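Local coordinates for phosphate ABC transporter, phosphate-binding protein (Clostridium perfringens, PDB 4Q8R), which probably captures phosphate with high affinity outside the cell membrane and delivers it to an ABC-type phosphate transporter, at residues Val139-Ala143 with Glu144-Val148; Tyr177-Asp180 with Ser181-Ala184. All blocks are in the same frame, centred on the assembly; numbering follows the deposited sequence.

Overall arrangement
Contacts 1 and 2 are two separate surface turns of one chain, met in that order along the sequence. The first, at residues 139-148, lies in the loop between helix 130-139 and strand 151-153; the second, at 177-184, turns the chain from strand 169-174 into strand 182-187. Their centres lie 25 Å apart, and their nearest atoms, about 13 Å apart, do not touch. In both, a carboxylate oxygen receives a backbone N-H close by in the sequence. Contact 1 is the more peripheral, 18 Å from the chain centre against 14 Å for contact 2. In contact 2 the Asp179 side chain stands about 6 Å from a bound zinc ion, beyond coordinating distance.

Contact 1 (Val139-Ala143 with Glu144-Val148); sequences VGFKA and EELTV
Glu145 folds back onto Lys142 around a short 3-10 turn in the loop that leaves helix 130-139. Its CB sits 3.4 Å from Lys142 O, the same oxygen that accepts the Glu145 backbone N-H. CG stays alongside, 4.1 Å from Lys142 O, and because the chain is extended beyond it (chi2 175°) the next atom moves on toward the nitrogen: CD is 3.9 Å from Lys142 N. At the tip, OE1 takes the Lys142 N-H at 2.9 Å, nearly straight at 174°, on the anti lone pair, the one turned away from OE2. This bond resembles the glutamate half of a capping box, in which a side chain three residues on returns to the backbone N at the start of a helical turn. Glu145 OE1 also lies 3.4 Å from Phe141 CA. The Lys142 amine does not share in the bond; the lysine runs beside the glutamate, and Lys142 NZ stays 6.2 Å from Glu145 OE1, too far for a salt bridge.

Inside the turn, Glu145 N binds Lys142 O and Leu146 N binds Ala143 O, both spanning three residues. Gly140, with positive phi, is where the chain leaves helical angles. Phe141 places its ring beside Leu146, with CG held between backbone N and carbonyl carbon (chi1 69°). Tyr103 of helix 96-103 touches both side chains, joining the turn to that helix, and Phe135 and Gln136 of helix 130-139 also touch the ring. Across the turn the apolar touch is light: Leu146 CD1 approaches Phe141 CE2 obliquely, at 4.1 Å.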
loop_
_atom_site.group_PDB
_atom_site.type_symbol
_atom_site.label_atom_id
_atom_site.label_comp_id
_atom_site.label_asym_id
_atom_site.label_seq_id
_atom_site.Cartn_x
_atom_site.Cartn_y
_atom_site.Cartn_z
ATOM N N VAL A 139 -0.873 -13.614 2.379
ATOM C CA VAL A 139 0.161 -14.508 2.976
ATOM C C VAL A 139 -0.504 -15.592 3.806
ATOM O O VAL A 139 -0.061 -16.737 3.798
ATOM C CB VAL A 139 1.200 -13.687 3.748
ATOM C CG1 VAL A 139 2.196 -14.580 4.517
ATOM C CG2 VAL A 139 1.930 -12.756 2.759
ATOM N N GLY A 140 -1.590 -15.229 4.494
ATOM C CA GLY A 140 -2.405 -16.219 5.146
ATOM C C GLY A 140 -2.223 -16.377 6.640
ATOM O O GLY A 140 -2.146 -17.493 7.153
ATOM N N PHE A 141 -2.088 -15.269 7.317
ATOM C CA PHE A 141 -2.024 -15.249 8.780
ATOM C C PHE A 141 -2.895 -14.143 9.337
ATOM O O PHE A 141 -3.141 -13.152 8.686
ATOM C CB PHE A 141 -0.564 -15.227 9.352
ATOM C CG PHE A 141 0.181 -13.978 9.120
ATOM C CD1 PHE A 141 0.788 -13.709 7.815
ATOM C CD2 PHE A 141 0.315 -13.023 10.087
ATOM C CE1 PHE A 141 1.471 -12.552 7.591
ATOM C CE2 PHE A 141 0.996 -11.836 9.847
ATOM C CZ PHE A 141 1.599 -11.603 8.576
ATOM N N LYS A 142 -3.299 -14.353 10.579
ATOM C CA LYS A 142 -4.079 -13.406 11.342
ATOM C C LYS A 142 -3.202 -12.503 12.184
ATOM O O LYS A 142 -2.085 -12.849 12.513
ATOM C CB LYS A 142 -5.119 -14.180 12.193
ATOM C CG LYS A 142 -6.165 -14.918 11.337
ATOM C CD LYS A 142 -6.690 -14.027 10.181
ATOM C CE LYS A 142 -8.016 -14.448 9.519
ATOM N NZ LYS A 142 -7.832 -15.594 8.598
ATOM N N ALA A 143 -3.728 -11.348 12.555
ATOM C CA ALA A 143 -3.029 -10.422 13.411
ATOM C C ALA A 143 -2.553 -11.154 14.663
ATOM O O ALA A 143 -1.423 -10.936 15.113
ATOM C CB ALA A 143 -3.949 -9.240 13.745
ATOM N N GLU A 144 -3.357 -12.097 15.164
ATOM C CA GLU A 144 -3.033 -12.896 16.398
ATOM C C GLU A 144 -1.784 -13.681 16.243
ATOM O O GLU A 144 -1.094 -13.916 17.218
ATOM C CB GLU A 144 -4.177 -13.857 16.789
ATOM C CG GLU A 144 -5.390 -13.119 17.302
ATOM C CD GLU A 144 -6.371 -12.445 16.272
ATOM O OE1 GLU A 144 -6.170 -12.258 14.959
ATOM O OE2 GLU A 144 -7.392 -12.066 16.887
ATOM N N GLU A 145 -1.470 -14.018 14.990
ATOM C CA GLU A 145 -0.332 -14.833 14.655
ATOM C C GLU A 145 0.960 -14.094 14.346
ATOM O O GLU A 145 2.017 -14.723 14.199
ATOM C CB GLU A 145 -0.697 -15.756 13.538
ATOM C CG GLU A 145 -1.858 -16.677 13.855
ATOM C CD GLU A 145 -2.258 -17.507 12.666
ATOM O OE1 GLU A 145 -2.674 -16.949 11.675
ATOM O OE2 GLU A 145 -2.148 -18.734 12.692
ATOM N N LEU A 146 0.890 -12.792 14.180
ATOM C CA LEU A 146 2.081 -12.021 13.897
ATOM C C LEU A 146 3.098 -12.203 15.053
ATOM O O LEU A 146 2.737 -12.051 16.241
ATOM C CB LEU A 146 1.761 -10.591 13.749
ATOM C CG LEU A 146 2.869 -9.584 13.569
ATOM C CD1 LEU A 146 3.588 -9.859 12.259
ATOM C CD2 LEU A 146 2.285 -8.185 13.590
ATOM N N THR A 147 4.341 -12.515 14.743
ATOM C CA THR A 147 5.341 -12.624 15.769
ATOM C C THR A 147 5.439 -11.431 16.713
ATOM O O THR A 147 5.417 -10.252 16.279
ATOM C CB THR A 147 6.774 -12.937 15.229
ATOM O OG1 THR A 147 7.677 -12.957 16.337
ATOM C CG2 THR A 147 7.234 -11.914 14.196
ATOM N N VAL A 148 5.558 -11.774 18.013
ATOM C CA VAL A 148 5.672 -10.771 19.037
ATOM C C VAL A 148 6.964 -10.001 18.890
ATOM O O VAL A 148 7.135 -8.891 19.446
ATOM C CB VAL A 148 5.540 -11.389 20.534
ATOM C CG1 VAL A 148 4.309 -12.295 20.647
ATOM C CG2 VAL A 148 6.758 -12.181 20.873
#

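Contact 2 (Tyr177-Asp180 with Ser181-Ala184); sequences YVDD and SVSA
This is a tight local turn, Asp179 against Ser181 and Val182, on the protein surface where the chain passes from the loop after strand 169-174 into strand 182-187. Asp179 OD1 does most of the work, gripped by two donors from one residue. The Ser181 hydroxyl gives its hydrogen to Asp179 OD1 over a short 2.6 Å, on the syn lone pair beside OD2. The Ser181 backbone N reaches Asp179 OD1 at 2.9 Å, but from above the carboxylate plane. With Asp179 CG (chi1 58°) and Ser181 OG (chi1 74°) each placed between their own backbone N and carbonyl carbon, carboxylate and hydroxyl come within bonding distance.

With Ser181 on OD1 and a salt bridge from Lys160 on OD2, both oxygens of Asp179 are engaged, which should restrict rotation of the carboxylate. The same Lys160 also binds Tyr177 O, while Gln164 binds Ser181 OG, so helix 156-164 ties to the turn through both residues.

Closing the backbone loop, Val182 N reaches Asp179 O in a weak bond of 3.4 Å. Farther along, Val178 CG1 only grazes Ala184 CB at 4.5 Å; both side chains pack on Ala82 of strand 71-86. The whole is a type I beta turn from Asp179 to Val182 with an Asx turn built on its first residue, leading into strand 182-187, which pairs antiparallel with strand 71-86.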
loop_
_atom_site.group_PDB
_atom_site.type_symbol
_atom_site.label_atom_id
_atom_site.label_comp_id
_atom_site.label_asym_id
_atom_site.label_seq_id
_atom_site.Cartn_x
_atom_site.Cartn_y
_atom_site.Cartn_z
ATOM N N TYR A 177 6.689 2.751 -3.617
ATOM C CA TYR A 177 7.810 3.191 -2.787
ATOM C C TYR A 177 9.095 2.441 -3.077
ATOM O O TYR A 177 10.123 2.756 -2.483
ATOM C CB TYR A 177 7.497 2.979 -1.307
ATOM C CG TYR A 177 6.520 3.995 -0.731
ATOM C CD1 TYR A 177 5.154 3.954 -1.040
ATOM C CD2 TYR A 177 6.983 5.002 0.111
ATOM C CE1 TYR A 177 4.269 4.884 -0.479
ATOM C CE2 TYR A 177 6.127 5.938 0.633
ATOM C CZ TYR A 177 4.780 5.896 0.346
ATOM O OH TYR A 177 4.007 6.824 1.004
ATOM N N VAL A 178 9.061 1.443 -3.941
ATOM C CA VAL A 178 10.278 0.621 -4.185
ATOM C C VAL A 178 11.226 1.402 -5.091
ATOM O O VAL A 178 10.797 2.004 -6.042
ATOM C CB VAL A 178 9.950 -0.746 -4.788
ATOM C CG1 VAL A 178 11.243 -1.498 -5.117
ATOM C CG2 VAL A 178 9.090 -1.576 -3.817
ATOM N N ASP A 179 12.496 1.468 -4.737
ATOM C CA ASP A 179 13.492 2.041 -5.585
ATOM C C ASP A 179 14.756 1.287 -5.346
ATOM O O ASP A 179 14.727 0.251 -4.690
ATOM C CB ASP A 179 13.678 3.552 -5.336
ATOM C CG ASP A 179 14.055 3.869 -3.888
ATOM O OD1 ASP A 179 14.603 2.984 -3.206
ATOM O OD2 ASP A 179 13.811 4.987 -3.450
ATOM N N ASP A 180 15.846 1.778 -5.977
ATOM C CA ASP A 180 17.144 1.102 -5.875
ATOM C C ASP A 180 17.785 1.015 -4.510
ATOM O O ASP A 180 18.800 0.364 -4.388
ATOM C CB ASP A 180 18.165 1.729 -6.804
ATOM C CG ASP A 180 17.740 1.669 -8.262
ATOM O OD1 ASP A 180 16.896 0.817 -8.615
ATOM O OD2 ASP A 180 18.249 2.482 -9.041
ATOM N N SER A 181 17.202 1.633 -3.502
ATOM C CA SER A 181 17.774 1.662 -2.173
ATOM C C SER A 181 17.442 0.412 -1.356
ATOM O O SER A 181 18.023 0.222 -0.319
ATOM C CB SER A 181 17.297 2.905 -1.401
ATOM O OG SER A 181 15.955 2.787 -0.989
ATOM N N VAL A 182 16.483 -0.374 -1.835
ATOM C CA VAL A 182 16.002 -1.601 -1.196
ATOM C C VAL A 182 15.814 -2.659 -2.282
ATOM O O VAL A 182 15.903 -2.356 -3.481
ATOM C CB VAL A 182 14.683 -1.372 -0.398
ATOM C CG1 VAL A 182 14.891 -0.412 0.777
ATOM C CG2 VAL A 182 13.560 -0.887 -1.281
ATOM N N SER A 183 15.660 -3.917 -1.880
ATOM C CA SER A 183 15.467 -5.031 -2.798
ATOM C C SER A 183 14.119 -5.703 -2.616
ATOM O O SER A 183 13.817 -6.219 -1.521
ATOM C CB SER A 183 16.568 -6.073 -2.576
ATOM O OG SER A 183 17.801 -5.507 -2.974
ATOM N N ALA A 184 13.292 -5.724 -3.645
ATOM C CA ALA A 184 12.039 -6.481 -3.583
ATOM C C ALA A 184 12.347 -7.930 -3.960
ATOM O O ALA A 184 12.938 -8.172 -4.999
ATOM C CB ALA A 184 11.016 -5.913 -4.537
#